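Hypothetical protein DUF871 (Enterococcus faecalis, PDB 2P0O) is of unproven function but is probably a 6-phospho-N-acetylmuramidase, hydrolysing glycosidic bonds of 6-phosphorylated N-acetylmuramic acid sugars. Local coordinates at residues 20-25 and 223-228; 147-152 and 190-195; 227-232 and 337-342; 243-248 and 344-349. All blocks are in the same frame, centred on the assembly; numbering follows the deposited sequence.

Contact 1 of 4, residues 20-25 and 223-228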
loop_
_atom_site.group_PDB
_atom_site.type_symbol
_atom_site.label_atom_id
_atom_site.label_comp_id
_atom_site.label_asym_id
_atom_site.label_seq_id
_atom_site.Cartn_x
_atom_site.Cartn_y
_atom_site.Cartn_z
ATOM N N ILE A 20 -6.486 -11.614 14.281
ATOM C CA ILE A 20 -5.181 -12.107 14.732
ATOM C C ILE A 20 -4.437 -12.854 13.599
ATOM O O ILE A 20 -3.281 -12.535 13.291
ATOM C CB ILE A 20 -5.331 -12.938 16.043
ATOM C CG1 ILE A 20 -5.820 -12.019 17.168
ATOM C CG2 ILE A 20 -4.028 -13.641 16.429
ATOM C CD1 ILE A 20 -6.371 -12.746 18.378
ATOM N N ILE A 21 -5.103 -13.822 12.969
ATOM C CA ILE A 21 -4.570 -14.495 11.766
ATOM C C ILE A 21 -4.037 -13.468 10.756
ATOM O O ILE A 21 -2.881 -13.541 10.323
ATOM C CB ILE A 21 -5.617 -15.444 11.123
ATOM C CG1 ILE A 21 -5.790 -16.680 11.991
ATOM C CG2 ILE A 21 -5.170 -15.915 9.752
ATOM C CD1 ILE A 21 -7.151 -17.368 11.863
ATOM N N TYR A 22 -4.889 -12.495 10.423
ATOM C CA TYR A 22 -4.550 -11.400 9.546
ATOM C C TYR A 22 -3.297 -10.623 9.949
ATOM O O TYR A 22 -2.404 -10.385 9.105
ATOM C CB TYR A 22 -5.738 -10.442 9.451
ATOM C CG TYR A 22 -5.477 -9.186 8.616
ATOM C CD1 TYR A 22 -5.309 -9.246 7.224
ATOM C CD2 TYR A 22 -5.432 -7.924 9.226
ATOM C CE1 TYR A 22 -5.089 -8.051 6.458
ATOM C CE2 TYR A 22 -5.211 -6.749 8.492
ATOM C CZ TYR A 22 -5.055 -6.811 7.114
ATOM O OH TYR A 22 -4.854 -5.615 6.420
ATOM N N ILE A 23 -3.258 -10.178 11.204
ATOM C CA ILE A 23 -2.125 -9.397 11.713
ATOM C C ILE A 23 -0.794 -10.173 11.544
ATOM O O ILE A 23 0.193 -9.662 10.983
ATOM C CB ILE A 23 -2.344 -8.973 13.191
ATOM C CG1 ILE A 23 -3.453 -7.919 13.296
ATOM C CG2 ILE A 23 -1.047 -8.432 13.793
ATOM C CD1 ILE A 23 -3.980 -7.723 14.731
ATOM N N LYS A 24 -0.806 -11.422 11.979
ATOM C CA LYS A 24 0.353 -12.301 11.874
ATOM C C LYS A 24 0.801 -12.519 10.422
ATOM O O LYS A 24 2.001 -12.449 10.120
ATOM C CB LYS A 24 0.076 -13.647 12.558
ATOM C CG LYS A 24 -0.102 -13.556 14.054
ATOM C CD LYS A 24 -0.058 -14.960 14.710
ATOM C CE LYS A 24 -0.597 -14.887 16.133
ATOM N NZ LYS A 24 -0.123 -15.994 17.052
ATOM N N LYS A 25 -0.160 -12.771 9.527
ATOM C CA LYS A 25 0.162 -12.930 8.108
ATOM C C LYS A 25 0.734 -11.654 7.506
ATOM O O LYS A 25 1.676 -11.707 6.733
ATOM C CB LYS A 25 -1.071 -13.322 7.319
ATOM C CG LYS A 25 -1.288 -14.803 7.291
ATOM C CD LYS A 25 -2.601 -15.143 6.614
ATOM C CE LYS A 25 -2.878 -16.624 6.827
ATOM N NZ LYS A 25 -4.087 -16.975 6.047
ATOM N N ASP A 223 -8.594 0.235 5.434
ATOM C CA ASP A 223 -9.674 -0.684 5.822
ATOM C C ASP A 223 -9.202 -1.874 6.691
ATOM O O ASP A 223 -7.995 -2.117 6.798
ATOM C CB ASP A 223 -10.364 -1.213 4.584
ATOM C CG ASP A 223 -11.036 -0.129 3.806
ATOM O OD1 ASP A 223 -12.193 0.180 4.128
ATOM O OD2 ASP A 223 -10.410 0.420 2.870
ATOM N N PRO A 224 -10.149 -2.606 7.330
ATOM C CA PRO A 224 -9.796 -3.772 8.151
ATOM C C PRO A 224 -8.862 -4.830 7.537
ATOM O O PRO A 224 -7.996 -5.341 8.250
ATOM C CB PRO A 224 -11.160 -4.385 8.506
ATOM C CG PRO A 224 -12.107 -3.179 8.567
ATOM C CD PRO A 224 -11.590 -2.299 7.409
ATOM N N THR A 225 -9.061 -5.197 6.272
ATOM C CA THR A 225 -8.237 -6.215 5.638
ATOM C C THR A 225 -8.143 -5.962 4.136
ATOM O O THR A 225 -8.942 -5.212 3.535
ATOM C CB THR A 225 -8.798 -7.669 5.820
ATOM O OG1 THR A 225 -10.010 -7.812 5.061
ATOM C CG2 THR A 225 -9.053 -8.057 7.318
ATOM N N ILE A 226 -7.157 -6.613 3.529
ATOM C CA ILE A 226 -7.076 -6.712 2.075
ATOM C C ILE A 226 -7.482 -8.132 1.721
ATOM O O ILE A 226 -7.468 -8.996 2.595
ATOM C CB ILE A 226 -5.660 -6.411 1.555
ATOM C CG1 ILE A 226 -4.600 -7.022 2.470
ATOM C CG2 ILE A 226 -5.475 -4.874 1.367
ATOM C CD1 ILE A 226 -3.206 -7.019 1.882
ATOM N N SER A 227 -7.845 -8.374 0.462
ATOM C CA SER A 227 -8.228 -9.718 0.024
ATOM C C SER A 227 -7.003 -10.643 -0.031
ATOM O O SER A 227 -5.869 -10.172 -0.076
ATOM C CB SER A 227 -8.847 -9.658 -1.362
ATOM O OG SER A 227 -7.841 -9.287 -2.290
ATOM N N GLU A 228 -7.241 -11.956 -0.020
ATOM C CA GLU A 228 -6.186 -12.943 -0.218
ATOM C C GLU A 228 -5.350 -12.691 -1.484
ATOM O O GLU A 228 -4.122 -12.862 -1.472
ATOM C CB GLU A 228 -6.782 -14.365 -0.242
ATOM C CG GLU A 228 -7.467 -14.775 1.068
ATOM C CD GLU A 228 -6.513 -15.461 2.060
ATOM O OE1 GLU A 228 -5.309 -15.636 1.727
ATOM O OE2 GLU A 228 -6.971 -15.839 3.173
HETATM O O HOH W 1 -5.560 -3.258 7.721
#
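The apolar part of this contact is carried by Tyr22, which reaches from helix 17-28 across to the loop 223-228. With CG anti to the backbone N (chi1 176°), the ring stands away from its helix and presents one face to Thr225. The methyl CG2 of Thr225 sits over the middle of that face, 3.8 Å from the ring centroid and only 7° off the normal, a nearly ideal CH-pi contact. Beside it, CG1 of Ile226 meets the CE1 corner of the Tyr22 ring at 4.1 Å. The turn of Thr225 that offers the methyl sends OG1 to the backbone N of Gln183, so its two branches serve different neighbours.

The contact lies at the closure of the (beta/alpha)8 TIM barrel, where strands 4-8 and 218-221 come together: helix 17-28 follows the first strand, while 223-228 leads from the last into helix 228-240. First and last beta-alpha units therefore meet here, and Tyr22 also packs on Ile7 of strand 4-8.

Polar contacts lie at the tip of the ring. A water is hydrogen-bonded to both Tyr22 OH and Asp223 O, at 2.8 Å each, bridging the segments where no direct hydrogen bond joins them. Lys25 NZ and Glu228 OE2 are 4.2 Å apart, beyond salt-bridge range, so any attraction between these exposed side chains is probably weak.

Contact 2 of 4, residues 147-152 and 190-195; sequences YYPRPE and AGLPTL
Two irregular loop segments run past each other with end-to-end directions 134° apart, coming nearest where the CA atoms of Tyr147 and Thr194 are 4.5 Å apart. The carbonyl of Pro193 serves both tyrosines: it accepts a weak, bent hydrogen bond from Tyr148 N (2.9 Å, 129° at the hydrogen) and a CA-H...O contact from Tyr147 CA. Further along, a water ties the backbones together, lying within hydrogen-bonding distance of Pro149 O and Gly191 O and accepting from Ala190 N.

Leu192 is the main apolar piece. Its side chain lies alongside that of Tyr147, both pointing the same way, and CD1 rests over one face of the ring toward its rim, 3.9 Å from the centroid, in a CH-pi contact. Tyr147 takes the crowded first torsion, CG between the backbone N and carbonyl carbon (chi1 51°), which lays its ring against the leucine. The other branch, CD2, meets the Pro149 ring at CG (3.9 Å), so the leucine fork serves both residues. Beyond it Pro151 CG touches the methyl CB of Ala190 at 3.6 Å.

The two loops follow strands 141-144 and 173-178 of the TIM barrel, neighbours in its sheet, and lead into helices 157-169 and 203-212. Phe177 of the second strand meets the Tyr147 ring edge-to-face, while Leu195 packs on Thr157 and Phe160 of helix 157-169.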
loop_
_atom_site.group_PDB
_atom_site.type_symbol
_atom_site.label_atom_id
_atom_site.label_comp_id
_atom_site.label_asym_id
_atom_site.label_seq_id
_atom_site.Cartn_x
_atom_site.Cartn_y
_atom_site.Cartn_z
ATOM N N TYR A 147 -7.846 9.511 6.123
ATOM C CA TYR A 147 -8.533 8.741 5.068
ATOM C C TYR A 147 -9.953 9.225 4.865
ATOM O O TYR A 147 -10.472 10.013 5.656
ATOM C CB TYR A 147 -8.495 7.228 5.316
ATOM C CG TYR A 147 -8.956 6.806 6.689
ATOM C CD1 TYR A 147 -10.297 6.891 7.041
ATOM C CD2 TYR A 147 -8.055 6.309 7.622
ATOM C CE1 TYR A 147 -10.749 6.507 8.312
ATOM C CE2 TYR A 147 -8.488 5.924 8.897
ATOM C CZ TYR A 147 -9.838 6.012 9.220
ATOM O OH TYR A 147 -10.295 5.626 10.451
ATOM N N TYR A 148 -10.583 8.775 3.787
ATOM C CA TYR A 148 -11.811 9.425 3.337
ATOM C C TYR A 148 -12.846 8.397 2.995
ATOM O O TYR A 148 -12.838 7.894 1.873
ATOM C CB TYR A 148 -11.500 10.368 2.156
ATOM C CG TYR A 148 -10.526 11.429 2.576
ATOM C CD1 TYR A 148 -10.964 12.615 3.210
ATOM C CD2 TYR A 148 -9.173 11.231 2.441
ATOM C CE1 TYR A 148 -10.037 13.574 3.655
ATOM C CE2 TYR A 148 -8.255 12.176 2.883
ATOM C CZ TYR A 148 -8.684 13.318 3.498
ATOM O OH TYR A 148 -7.736 14.236 3.899
ATOM N N PRO A 149 -13.761 8.086 3.958
ATOM C CA PRO A 149 -14.857 7.135 3.723
ATOM C C PRO A 149 -15.805 7.547 2.601
ATOM O O PRO A 149 -16.291 6.683 1.875
ATOM C CB PRO A 149 -15.639 7.127 5.057
ATOM C CG PRO A 149 -14.691 7.644 6.099
ATOM C CD PRO A 149 -13.844 8.680 5.310
ATOM N N ARG A 150 -16.097 8.846 2.467
ATOM C CA ARG A 150 -17.075 9.260 1.486
ATOM C C ARG A 150 -16.420 9.401 0.113
ATOM O O ARG A 150 -15.498 10.207 -0.053
ATOM C CB ARG A 150 -17.781 10.570 1.878
ATOM C CG ARG A 150 -18.964 10.950 0.909
ATOM C CD ARG A 150 -19.474 12.333 1.198
ATOM N NE ARG A 150 -20.500 12.940 0.303
ATOM C CZ ARG A 150 -20.310 13.282 -0.975
ATOM N NH1 ARG A 150 -21.291 13.887 -1.656
ATOM N NH2 ARG A 150 -19.150 13.019 -1.590
ATOM N N PRO A 151 -16.925 8.656 -0.896
ATOM C CA PRO A 151 -16.417 8.795 -2.270
ATOM C C PRO A 151 -16.343 10.264 -2.678
ATOM O O PRO A 151 -17.244 11.057 -2.309
ATOM C CB PRO A 151 -17.511 8.073 -3.095
ATOM C CG PRO A 151 -17.842 6.908 -2.177
ATOM C CD PRO A 151 -18.001 7.651 -0.838
ATOM N N GLU A 152 -15.292 10.629 -3.420
ATOM C CA GLU A 152 -15.163 11.969 -4.022
ATOM C C GLU A 152 -14.585 13.002 -3.078
ATOM O O GLU A 152 -14.473 14.161 -3.450
ATOM C CB GLU A 152 -16.478 12.460 -4.625
ATOM C CG GLU A 152 -17.029 11.534 -5.707
ATOM C CD GLU A 152 -18.500 11.711 -5.953
ATOM O OE1 GLU A 152 -19.196 12.369 -5.138
ATOM O OE2 GLU A 152 -18.975 11.196 -6.996
ATOM N N ALA A 190 -16.858 1.946 0.825
ATOM C CA ALA A 190 -16.250 2.382 -0.403
ATOM C C ALA A 190 -14.725 2.487 -0.259
ATOM O O ALA A 190 -14.055 3.066 -1.143
ATOM C CB ALA A 190 -16.810 3.722 -0.797
ATOM N N GLY A 191 -14.184 1.970 0.835
ATOM C CA GLY A 191 -12.713 1.952 1.026
ATOM C C GLY A 191 -12.272 3.199 1.767
ATOM O O GLY A 191 -12.996 4.180 1.791
ATOM N N LEU A 192 -11.095 3.160 2.381
ATOM C CA LEU A 192 -10.539 4.290 3.130
ATOM C C LEU A 192 -9.232 4.739 2.516
ATOM O O LEU A 192 -8.144 4.543 3.096
ATOM C CB LEU A 192 -10.323 3.913 4.606
ATOM C CG LEU A 192 -11.573 3.429 5.384
ATOM C CD1 LEU A 192 -11.278 3.142 6.856
ATOM C CD2 LEU A 192 -12.744 4.380 5.296
ATOM N N PRO A 193 -9.321 5.374 1.341
ATOM C CA PRO A 193 -8.101 5.876 0.763
ATOM C C PRO A 193 -7.760 7.243 1.348
ATOM O O PRO A 193 -8.628 7.935 1.867
ATOM C CB PRO A 193 -8.477 6.045 -0.714
ATOM C CG PRO A 193 -9.925 6.483 -0.647
ATOM C CD PRO A 193 -10.513 5.713 0.523
ATOM N N THR A 194 -6.503 7.634 1.240
ATOM C CA THR A 194 -6.114 9.031 1.338
ATOM C C THR A 194 -6.338 9.764 0.003
ATOM O O THR A 194 -6.925 10.827 -0.005
ATOM C CB THR A 194 -4.632 9.146 1.771
ATOM O OG1 THR A 194 -4.495 8.651 3.100
ATOM C CG2 THR A 194 -4.133 10.569 1.720
ATOM N N LEU A 195 -5.824 9.223 -1.098
ATOM C CA LEU A 195 -5.889 9.891 -2.384
ATOM C C LEU A 195 -7.102 9.376 -3.107
ATOM O O LEU A 195 -7.317 8.164 -3.177
ATOM C CB LEU A 195 -4.646 9.610 -3.228
ATOM C CG LEU A 195 -3.359 10.341 -2.761
ATOM C CD1 LEU A 195 -2.150 9.476 -2.988
ATOM C CD2 LEU A 195 -3.151 11.660 -3.448
HETATM O O HOH W 2 -15.959 4.049 2.717
#

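Contact 3 of 4, residues 227-232 and 337-342; sequences SERTMA and RIIDKD. Unlike the reference sequence in segment 337-342: Asp340 (reference Glu).
An anti first torsion (chi1 -171°) and an extended chain from CG to NE carry the guanidinium of Arg229 straight out from helix 228-240. Asp342 keeps CG anti to its carbonyl carbon, and the two side chains reach each other tip to tip. The grip is end-on and twofold: NH1 donates to OD1 of Asp342 at 2.8 Å, nearly straight at 166°, and NH2 donates to OD2 of Asp342 at 2.7 Å. Both oxygens lie close to the guanidinium plane, yet the carboxylate is turned 35° against it. OD1 is met on its syn lone pair, whereas OD2 is approached from above the carboxylate plane.

Further bonds hold the pair in place. Arg229 NH2 also forms a salt bridge with Glu246, and Asp342 accepts from Gln233 NE2 and Glu246 N; the two carboxylates probably favour the charged arginine. Lys341 brings its CG to 3.7 Å from Arg229 NH1 but, bent at chi2, sends its ammonium to a salt bridge with Asp181, with Lys341 NZ 5.7 Å from Arg229 NH1.

This is a bidentate arginine-aspartate salt bridge at a domain interface, joining the last helix of the TIM barrel to a loop of the cyclophilin-like C-terminal domain.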
loop_
_atom_site.group_PDB
_atom_site.type_symbol
_atom_site.label_atom_id
_atom_site.label_comp_id
_atom_site.label_asym_id
_atom_site.label_seq_id
_atom_site.Cartn_x
_atom_site.Cartn_y
_atom_site.Cartn_z
ATOM N N SER A 227 -7.845 -8.374 0.462
ATOM C CA SER A 227 -8.228 -9.718 0.024
ATOM C C SER A 227 -7.003 -10.643 -0.031
ATOM O O SER A 227 -5.869 -10.172 -0.076
ATOM C CB SER A 227 -8.847 -9.658 -1.362
ATOM O OG SER A 227 -7.841 -9.287 -2.290
ATOM N N GLU A 228 -7.241 -11.956 -0.020
ATOM C CA GLU A 228 -6.186 -12.943 -0.218
ATOM C C GLU A 228 -5.350 -12.691 -1.484
ATOM O O GLU A 228 -4.122 -12.862 -1.472
ATOM C CB GLU A 228 -6.782 -14.365 -0.242
ATOM C CG GLU A 228 -7.467 -14.775 1.068
ATOM C CD GLU A 228 -6.513 -15.461 2.060
ATOM O OE1 GLU A 228 -5.309 -15.636 1.727
ATOM O OE2 GLU A 228 -6.971 -15.839 3.173
ATOM N N ARG A 229 -6.015 -12.280 -2.562
ATOM C CA ARG A 229 -5.383 -12.003 -3.832
ATOM C C ARG A 229 -4.347 -10.890 -3.698
ATOM O O ARG A 229 -3.226 -10.948 -4.263
ATOM C CB ARG A 229 -6.458 -11.558 -4.829
ATOM C CG ARG A 229 -5.960 -11.438 -6.268
ATOM C CD ARG A 229 -7.061 -10.890 -7.187
ATOM N NE ARG A 229 -6.656 -10.983 -8.587
ATOM C CZ ARG A 229 -5.876 -10.107 -9.228
ATOM N NH1 ARG A 229 -5.388 -9.029 -8.609
ATOM N NH2 ARG A 229 -5.574 -10.317 -10.496
ATOM N N THR A 230 -4.760 -9.846 -2.985
ATOM C CA THR A 230 -3.931 -8.681 -2.788
ATOM C C THR A 230 -2.773 -9.003 -1.843
ATOM O O THR A 230 -1.651 -8.579 -2.079
ATOM C CB THR A 230 -4.806 -7.488 -2.310
ATOM O OG1 THR A 230 -5.784 -7.234 -3.319
ATOM C CG2 THR A 230 -3.978 -6.240 -2.105
HETATM N N MSE A 231 -3.062 -9.737 -0.774
HETATM C CA MSE A 231 -2.003 -10.279 0.108
HETATM C C MSE A 231 -0.906 -11.029 -0.674
HETATM O O MSE A 231 0.298 -10.863 -0.414
HETATM C CB MSE A 231 -2.600 -11.221 1.159
HETATM C CG MSE A 231 -3.519 -10.491 2.102
HETATM SE SE MSE A 231 -4.423 -11.628 3.413
HETATM C CE MSE A 231 -2.867 -12.150 4.458
ATOM N N ALA A 232 -1.354 -11.846 -1.625
ATOM C CA ALA A 232 -0.468 -12.673 -2.457
ATOM C C ALA A 232 0.425 -11.798 -3.303
ATOM O O ALA A 232 1.585 -12.144 -3.521
ATOM C CB ALA A 232 -1.273 -13.599 -3.334
ATOM N N ARG A 337 -4.545 -10.279 -22.481
ATOM C CA ARG A 337 -4.552 -8.954 -21.898
ATOM C C ARG A 337 -4.464 -9.029 -20.376
ATOM O O ARG A 337 -5.129 -9.865 -19.777
ATOM C CB ARG A 337 -5.847 -8.242 -22.286
ATOM C CG ARG A 337 -5.749 -6.720 -22.098
ATOM C CD ARG A 337 -6.921 -5.981 -22.711
ATOM N NE ARG A 337 -6.779 -4.560 -22.392
ATOM C CZ ARG A 337 -7.747 -3.651 -22.455
ATOM N NH1 ARG A 337 -8.973 -3.969 -22.882
ATOM N NH2 ARG A 337 -7.472 -2.401 -22.095
ATOM N N ILE A 338 -3.674 -8.145 -19.752
ATOM C CA ILE A 338 -3.691 -7.996 -18.300
ATOM C C ILE A 338 -5.074 -7.687 -17.768
ATOM O O ILE A 338 -5.767 -6.835 -18.285
ATOM C CB ILE A 338 -2.772 -6.814 -17.811
ATOM C CG1 ILE A 338 -1.354 -6.938 -18.410
ATOM C CG2 ILE A 338 -2.798 -6.725 -16.260
ATOM C CD1 ILE A 338 -0.585 -8.198 -17.940
ATOM N N ILE A 339 -5.452 -8.388 -16.713
ATOM C CA ILE A 339 -6.741 -8.227 -16.026
ATOM C C ILE A 339 -6.943 -6.767 -15.613
ATOM O O ILE A 339 -6.005 -6.113 -15.148
ATOM C CB ILE A 339 -6.780 -9.237 -14.805
ATOM C CG1 ILE A 339 -7.026 -10.664 -15.315
ATOM C CG2 ILE A 339 -7.757 -8.874 -13.704
ATOM C CD1 ILE A 339 -7.982 -10.780 -16.465
ATOM N N ASP A 340 -8.156 -6.261 -15.807
ATOM C CA ASP A 340 -8.443 -4.845 -15.545
ATOM C C ASP A 340 -7.851 -4.411 -14.203
ATOM O O ASP A 340 -7.158 -3.399 -14.114
ATOM C CB ASP A 340 -9.958 -4.583 -15.560
ATOM C CG ASP A 340 -10.300 -3.118 -15.661
ATOM O OD1 ASP A 340 -9.411 -2.282 -15.417
ATOM O OD2 ASP A 340 -11.475 -2.785 -15.987
ATOM N N LYS A 341 -8.128 -5.202 -13.176
ATOM C CA LYS A 341 -7.715 -4.919 -11.806
ATOM C C LYS A 341 -6.185 -4.836 -11.631
ATOM O O LYS A 341 -5.701 -4.155 -10.729
ATOM C CB LYS A 341 -8.363 -5.946 -10.840
ATOM C CG LYS A 341 -7.629 -6.187 -9.490
ATOM C CD LYS A 341 -8.111 -5.267 -8.336
ATOM C CE LYS A 341 -7.837 -5.888 -6.951
ATOM N NZ LYS A 341 -8.519 -5.141 -5.776
ATOM N N ASP A 342 -5.414 -5.491 -12.489
ATOM C CA ASP A 342 -3.965 -5.443 -12.329
ATOM C C ASP A 342 -3.293 -4.373 -13.174
ATOM O O ASP A 342 -2.095 -4.116 -13.043
ATOM C CB ASP A 342 -3.319 -6.822 -12.552
ATOM C CG ASP A 342 -3.630 -7.790 -11.424
ATOM O OD1 ASP A 342 -4.040 -7.329 -10.332
ATOM O OD2 ASP A 342 -3.504 -9.021 -11.620
#

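Contact 4 of 4, residues 243-248 and 344-349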
loop_
_atom_site.group_PDB
_atom_site.type_symbol
_atom_site.label_atom_id
_atom_site.label_comp_id
_atom_site.label_asym_id
_atom_site.label_seq_id
_atom_site.Cartn_x
_atom_site.Cartn_y
_atom_site.Cartn_z
ATOM N N PHE A 243 6.619 -8.305 -9.651
ATOM C CA PHE A 243 5.244 -7.888 -9.742
ATOM C C PHE A 243 4.419 -9.017 -10.355
ATOM O O PHE A 243 4.700 -9.475 -11.458
ATOM C CB PHE A 243 5.092 -6.621 -10.623
ATOM C CG PHE A 243 5.731 -5.407 -10.041
ATOM C CD1 PHE A 243 5.080 -4.669 -9.019
ATOM C CD2 PHE A 243 6.987 -4.992 -10.485
ATOM C CE1 PHE A 243 5.684 -3.539 -8.453
ATOM C CE2 PHE A 243 7.596 -3.856 -9.948
ATOM C CZ PHE A 243 6.951 -3.124 -8.923
ATOM N N LEU A 244 3.377 -9.427 -9.649
ATOM C CA LEU A 244 2.587 -10.565 -10.047
ATOM C C LEU A 244 1.278 -10.064 -10.619
ATOM O O LEU A 244 0.531 -9.363 -9.924
ATOM C CB LEU A 244 2.354 -11.467 -8.831
ATOM C CG LEU A 244 1.595 -12.784 -8.994
ATOM C CD1 LEU A 244 2.394 -13.756 -9.883
ATOM C CD2 LEU A 244 1.249 -13.435 -7.656
ATOM N N LEU A 245 0.979 -10.443 -11.859
ATOM C CA LEU A 245 -0.233 -9.963 -12.539
ATOM C C LEU A 245 -0.944 -11.108 -13.235
ATOM O O LEU A 245 -0.302 -12.070 -13.651
ATOM C CB LEU A 245 0.092 -8.868 -13.588
ATOM C CG LEU A 245 0.967 -7.660 -13.263
ATOM C CD1 LEU A 245 2.447 -8.059 -13.380
ATOM C CD2 LEU A 245 0.683 -6.449 -14.195
ATOM N N GLU A 246 -2.263 -10.995 -13.361
ATOM C CA GLU A 246 -3.101 -11.987 -14.063
ATOM C C GLU A 246 -3.466 -11.561 -15.482
ATOM O O GLU A 246 -3.564 -10.366 -15.780
ATOM C CB GLU A 246 -4.377 -12.276 -13.270
ATOM C CG GLU A 246 -4.202 -13.328 -12.201
ATOM C CD GLU A 246 -5.456 -13.555 -11.333
ATOM O OE1 GLU A 246 -6.538 -12.962 -11.599
ATOM O OE2 GLU A 246 -5.356 -14.375 -10.383
ATOM N N VAL A 247 -3.666 -12.543 -16.356
ATOM C CA VAL A 247 -4.059 -12.276 -17.724
ATOM C C VAL A 247 -5.339 -13.013 -18.003
ATOM O O VAL A 247 -5.629 -14.019 -17.334
ATOM C CB VAL A 247 -2.953 -12.707 -18.775
ATOM C CG1 VAL A 247 -1.716 -11.875 -18.619
ATOM C CG2 VAL A 247 -2.632 -14.261 -18.718
ATOM N N ALA A 248 -6.108 -12.522 -18.979
ATOM C CA ALA A 248 -7.358 -13.177 -19.384
ATOM C C ALA A 248 -7.069 -14.540 -20.001
ATOM O O ALA A 248 -6.015 -14.720 -20.594
ATOM C CB ALA A 248 -8.138 -12.302 -20.400
ATOM N N THR A 344 -3.190 -1.164 -12.999
ATOM C CA THR A 344 -2.471 -0.089 -12.307
ATOM C C THR A 344 -1.072 -0.517 -11.806
ATOM O O THR A 344 -0.320 0.292 -11.301
ATOM C CB THR A 344 -3.248 0.483 -11.135
ATOM O OG1 THR A 344 -3.624 -0.586 -10.252
ATOM C CG2 THR A 344 -4.501 1.264 -11.623
ATOM N N ILE A 345 -0.741 -1.793 -11.920
ATOM C CA ILE A 345 0.608 -2.262 -11.595
ATOM C C ILE A 345 1.576 -1.917 -12.735
ATOM O O ILE A 345 2.777 -1.654 -12.502
ATOM C CB ILE A 345 0.616 -3.792 -11.345
ATOM C CG1 ILE A 345 -0.283 -4.116 -10.152
ATOM C CG2 ILE A 345 2.057 -4.320 -11.154
ATOM C CD1 ILE A 345 -0.676 -5.628 -10.048
ATOM N N LEU A 346 1.050 -1.876 -13.959
ATOM C CA LEU A 346 1.905 -1.637 -15.149
ATOM C C LEU A 346 2.829 -0.428 -15.098
ATOM O O LEU A 346 3.960 -0.584 -15.478
ATOM C CB LEU A 346 1.123 -1.627 -16.489
ATOM C CG LEU A 346 0.357 -2.918 -16.834
ATOM C CD1 LEU A 346 -0.630 -2.684 -17.980
ATOM C CD2 LEU A 346 1.347 -4.073 -17.139
ATOM N N PRO A 347 2.339 0.779 -14.714
ATOM C CA PRO A 347 3.286 1.913 -14.582
ATOM C C PRO A 347 4.310 1.757 -13.445
ATOM O O PRO A 347 5.232 2.562 -13.352
ATOM C CB PRO A 347 2.389 3.117 -14.273
ATOM C CG PRO A 347 0.964 2.654 -14.418
ATOM C CD PRO A 347 0.945 1.171 -14.407
ATOM N N LEU A 348 4.140 0.755 -12.578
ATOM C CA LEU A 348 5.085 0.512 -11.494
ATOM C C LEU A 348 6.304 -0.260 -11.979
ATOM O O LEU A 348 7.369 -0.304 -11.304
ATOM C CB LEU A 348 4.423 -0.266 -10.355
ATOM C CG LEU A 348 3.288 0.480 -9.652
ATOM C CD1 LEU A 348 2.902 -0.325 -8.429
ATOM C CD2 LEU A 348 3.742 1.916 -9.284
ATOM N N ILE A 349 6.148 -0.863 -13.151
ATOM C CA ILE A 349 7.156 -1.754 -13.699
ATOM C C ILE A 349 8.130 -0.895 -14.497
ATOM O O ILE A 349 7.872 -0.509 -15.648
ATOM C CB ILE A 349 6.524 -2.856 -14.540
ATOM C CG1 ILE A 349 5.587 -3.668 -13.664
ATOM C CG2 ILE A 349 7.579 -3.820 -15.083
ATOM C CD1 ILE A 349 4.740 -4.607 -14.445
#
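In the cyclophilin-like C-terminal domain, strand 242-247 is packed by the single turn of 3-10 helix within 344-349, a largely apolar contact with no hydrogen bond between the two segments. Phe243 and Leu245, alternate residues of the strand, both point at the turn. The Phe243 ring drops into a hollow walled by Ile345, Leu348 and Ile349. Along one side CD1 meets CG2 of Ile345 at 3.7 Å, and on the other CD2 meets CG1 of Ile349, also at 3.7 Å; the two isoleucines run antiparallel to the phenylalanine side chain. Leu348 lies nearly perpendicular to it, its CB 4.0 Å from Phe243 CE1, closing the far end.

Leu245 makes the second bump, meeting Ile345 head-on. Ile345 lies against both strand residues, CB 3.9 Å from Leu245 CD2 and CG2 on Phe243. The backbone bond from Leu348 N to Ile345 O keeps the turn tight and brings Ile345 and Leu348 to the same side.

The ring of Phe243 is also stacked with Tyr237 of helix 228-240, and Phe204 and Ala205 of helix 203-212 add to the packing from the barrel. Where Leu245 passes aslant over Leu346, their CD2 methyls meet at 3.8 Å.

How the contacts relate
Contacts 1 and 2 both belong to the TIM barrel, with contact 2 nested inside the chain loop closed by contact 1. Their centres are 19 Å apart, yet Asp223 OD2 probably hydrogen-bonds to Leu192 N (2.9 Å), tying neighbouring beta-alpha loops together. Contact 1 runs into contact 3 through Ser227 and Glu228, and Met231 packs on Ile226 and Lys25. Contact 3 then crosses to the C-terminal domain, where contact 4 lies 8 Å away between centres; a probable bond from Ile339 N to Glu246 O (2.9 Å) joins them. The sodium ion, bound at Met211, Asp213 and Val216, is about 11 Å from the Leu348 side chain and about 14 Å from that of Thr194.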